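Local structure of VirX1 (Cyanophage Syn10, 6QGM) at the interface of chains A and B. The protein iodinates diverse substrates as a viral halogenase, probably a flavin-dependent enzyme of the tryptophan halogenase family. Numbering follows the deposited sequence. Chains: chain A/B, VirX1.

Contact 1 and contact 2 are two patches of one A–B interface, with centres of their C-alpha atoms about 35 Å apart and no residue in common. In contact 1 the same loop of both copies meets antiparallel, centred on Arg436, with A:Gln437 bridging to B:His435. In contact 2 different elements meet: helix 52-59 of chain A packs on helix 477-484 of chain B. The whole interface is not an exact two-fold, although contact 1 pairs like with like; this may fit the three copies of the deposited assembly, but the structure alone does not show that a trimer forms in solution.

Contact 1: the interface of chains A and B. Residues chain A 430, 435-437; chain B 434-436.
A:Gln437 and B:His435 carry both the strand-like and the side-chain pairing of this loop-to-loop contact, one part of the A–B interface. Backbone hydrogen bonding comes first: B:Arg436 N donates to A:Arg436 O at 2.6 Å, beside an antiparallel beta bridge that matches A:Gln437 with B:His435. Where the two loops pass, the CB atoms of A:Arg436 and B:Arg436 lie 4.1 Å apart.

Among the side chains, B:His435 ND1 donates to the amide oxygen A:Gln437 OE1 at 2.8 Å. The acceptor lies in the imidazole plane, and the donor approaches almost in line with the amide C=O, yet amide and ring are turned 70° apart. A bend at chi2 (43°) folds the glutamine back toward its own loop, where NE2 donates to A:His435 O at 2.9 Å. That second bond is bent, its acceptor tilted out of the amide plane. Held at both its oxygen and its nitrogen, the amide ties the two loops together, which probably limits its rotation.

Ring packing completes the patch. The two His435 rings meet edge to face, their planes 64° apart: A:His435 CD2 sits over one face of B:His435, toward its rim, and B:Pro434 CG covers the centre of the other face. The A:Glu430 carboxylate approaches the CE1 corner of the B:His435 ring from outside, somewhat off the ring plane on the proline side, with OE1 3.7 Å from CE1.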
# COMPACT_ATOMS: atom_id res chain seq x y z
N GLU A 430 11.06 10.88 -7.59
CA GLU A 430 10.14 9.87 -8.19
C GLU A 430 8.68 10.20 -7.88
O GLU A 430 7.80 9.62 -8.56
CB GLU A 430 10.53 8.46 -7.73
CG GLU A 430 11.92 8.02 -8.21
CD GLU A 430 11.97 7.20 -9.49
OE1 GLU A 430 10.89 6.89 -10.06
OE2 GLU A 430 13.10 6.85 -9.92
N HIS A 435 3.40 5.86 -10.27
CA HIS A 435 3.59 4.60 -9.51
C HIS A 435 3.92 4.89 -8.04
O HIS A 435 4.64 5.88 -7.80
CB HIS A 435 4.77 3.79 -10.07
CG HIS A 435 4.66 3.45 -11.52
ND1 HIS A 435 3.46 3.05 -12.09
CD2 HIS A 435 5.58 3.45 -12.50
CE1 HIS A 435 3.65 2.82 -13.37
NE2 HIS A 435 4.95 3.05 -13.65
N ARG A 436 3.50 4.01 -7.13
CA ARG A 436 3.89 4.03 -5.70
C ARG A 436 5.34 3.55 -5.54
O ARG A 436 5.67 2.51 -6.10
CB ARG A 436 2.97 3.14 -4.87
CG ARG A 436 1.70 3.86 -4.47
CD ARG A 436 0.64 2.95 -3.89
NE ARG A 436 -0.71 3.34 -4.33
CZ ARG A 436 -1.80 3.39 -3.58
NH1 ARG A 436 -1.73 3.08 -2.30
NH2 ARG A 436 -2.94 3.77 -4.13
N GLN A 437 6.11 4.29 -4.73
CA GLN A 437 7.54 4.02 -4.45
C GLN A 437 7.64 3.06 -3.27
O GLN A 437 6.84 3.21 -2.32
CB GLN A 437 8.27 5.32 -4.12
CG GLN A 437 8.94 5.96 -5.32
CD GLN A 437 8.07 5.93 -6.55
OE1 GLN A 437 8.21 5.10 -7.45
NE2 GLN A 437 7.13 6.85 -6.59
N PRO B 434 12.47 0.70 -7.83
CA PRO B 434 11.97 1.74 -6.92
C PRO B 434 10.45 1.73 -6.66
O PRO B 434 10.03 2.41 -5.74
CB PRO B 434 12.37 3.01 -7.67
CG PRO B 434 12.16 2.62 -9.11
CD PRO B 434 12.63 1.18 -9.21
N HIS B 435 9.68 1.00 -7.48
CA HIS B 435 8.18 1.01 -7.49
C HIS B 435 7.60 -0.17 -6.69
O HIS B 435 8.19 -1.25 -6.75
CB HIS B 435 7.63 0.91 -8.92
CG HIS B 435 8.17 1.91 -9.88
ND1 HIS B 435 8.30 3.24 -9.55
CD2 HIS B 435 8.54 1.80 -11.17
CE1 HIS B 435 8.77 3.90 -10.59
NE2 HIS B 435 8.92 3.04 -11.59
N ARG B 436 6.47 0.01 -6.02
CA ARG B 436 5.73 -1.05 -5.30
C ARG B 436 4.95 -1.90 -6.30
O ARG B 436 4.29 -1.31 -7.17
CB ARG B 436 4.75 -0.46 -4.29
CG ARG B 436 5.40 -0.00 -3.00
CD ARG B 436 4.56 -0.20 -1.75
NE ARG B 436 4.92 0.84 -0.80
CZ ARG B 436 4.47 0.93 0.45
NH1 ARG B 436 3.63 0.03 0.93
NH2 ARG B 436 4.87 1.94 1.21

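Contact 2: the interface of chains A and B. Residues chain A 55, 58-59, 61; chain B 476, 478-479, 482.
B:Lys478 reaches along the end of a chain A helix to pair with A:Asp61, and its chain traces the polar side of this helix-to-helix contact. It leaves CB with CG anti to the backbone N (chi1 -178°), then turns at chi2 (54°). CG passes beside A:Leu59, 4.1 Å from the methyl CD2. CD carries the chain onward to CE, which rests 3.5 Å from A:Leu59 O and close to A:His58 O, carbonyls at the C-terminal end of helix 52-59, which would probably help stabilise a positive charge nearby. A second bend, at chi4, turns NZ toward the carboxylate, where it forms a salt bridge and hydrogen bond with A:Asp61 OD1 at 2.7 Å. It meets that oxygen on the syn side, 34° out of the carboxylate plane, and also hydrogen-bonds OD2 at 3.0 Å.

Around this pair the contact is mainly apolar. A:Leu59 points its CD2 methyl at the phenol end of B:Tyr476, 3.9 Å from OH, the two side chains crossing at about a right angle. B:Val482 spreads its methyls over the chain A helix: CG1 touches A:Lys55 CG at 3.8 Å, and CG2 lies against the backbone between A:His58 and A:Leu59. A:Lys55 CE reaches the B:Leu479 CD1 methyl at 3.9 Å, and B:Leu479 CB in turn covers a face of the B:Tyr476 ring.

In the fold, helix 52-59 of chain A, with A:Asp61 just past its C-terminus, faces helix 477-484 of chain B, with B:Tyr476 just before its first turn.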
# COMPACT_ATOMS: atom_id res chain seq x y z
N LYS A 55 20.35 -6.13 21.13
CA LYS A 55 19.89 -7.46 20.64
C LYS A 55 21.11 -8.34 20.36
O LYS A 55 21.10 -9.52 20.77
CB LYS A 55 19.06 -7.36 19.36
CG LYS A 55 18.32 -8.63 19.01
CD LYS A 55 17.91 -8.71 17.55
CE LYS A 55 16.58 -9.38 17.29
NZ LYS A 55 15.84 -8.66 16.22
N HIS A 58 22.83 -9.29 23.63
CA HIS A 58 21.97 -10.24 24.36
C HIS A 58 22.06 -11.62 23.70
O HIS A 58 22.14 -12.62 24.45
CB HIS A 58 20.56 -9.66 24.48
CG HIS A 58 20.37 -8.77 25.68
ND1 HIS A 58 20.04 -9.27 26.92
CD2 HIS A 58 20.45 -7.44 25.83
CE1 HIS A 58 19.93 -8.29 27.78
NE2 HIS A 58 20.17 -7.16 27.14
N LEU A 59 22.10 -11.67 22.36
CA LEU A 59 22.23 -12.94 21.58
C LEU A 59 23.57 -13.61 21.90
O LEU A 59 23.63 -14.86 21.84
CB LEU A 59 22.11 -12.64 20.08
CG LEU A 59 20.69 -12.43 19.54
CD1 LEU A 59 20.72 -11.77 18.17
CD2 LEU A 59 19.95 -13.74 19.44
N ASP A 61 25.22 -13.12 24.86
CA ASP A 61 25.23 -13.24 26.35
C ASP A 61 26.28 -12.32 26.98
O ASP A 61 26.78 -12.66 28.07
CB ASP A 61 25.49 -14.68 26.80
CG ASP A 61 24.34 -15.63 26.59
OD1 ASP A 61 23.22 -15.29 26.99
OD2 ASP A 61 24.59 -16.73 26.03
N TYR B 476 15.78 -20.17 15.22
CA TYR B 476 16.51 -20.65 16.42
C TYR B 476 15.92 -20.02 17.69
O TYR B 476 15.44 -18.86 17.66
CB TYR B 476 18.00 -20.37 16.29
CG TYR B 476 18.43 -18.93 16.15
CD1 TYR B 476 18.14 -18.19 15.02
CD2 TYR B 476 19.21 -18.33 17.13
CE1 TYR B 476 18.56 -16.88 14.88
CE2 TYR B 476 19.65 -17.02 17.01
CZ TYR B 476 19.31 -16.29 15.88
OH TYR B 476 19.71 -14.99 15.79
N LYS B 478 17.22 -19.12 20.65
CA LYS B 478 17.98 -18.05 21.32
C LYS B 478 17.42 -16.68 20.91
O LYS B 478 17.53 -15.71 21.70
CB LYS B 478 19.47 -18.20 21.00
CG LYS B 478 20.37 -17.19 21.67
CD LYS B 478 20.20 -17.14 23.18
CE LYS B 478 21.03 -16.06 23.84
NZ LYS B 478 21.80 -16.55 25.03
N LEU B 479 16.83 -16.62 19.71
CA LEU B 479 16.24 -15.40 19.10
C LEU B 479 14.97 -15.01 19.87
O LEU B 479 14.81 -13.82 20.22
CB LEU B 479 15.91 -15.71 17.64
CG LEU B 479 15.35 -14.56 16.82
CD1 LEU B 479 16.14 -13.28 17.05
CD2 LEU B 479 15.35 -14.97 15.35
N VAL B 482 15.66 -13.77 23.54
CA VAL B 482 16.21 -12.38 23.59
C VAL B 482 15.07 -11.37 23.49
O VAL B 482 15.18 -10.30 24.11
CB VAL B 482 17.29 -12.20 22.50
CG1 VAL B 482 17.40 -10.77 22.00
CG2 VAL B 482 18.64 -12.71 23.00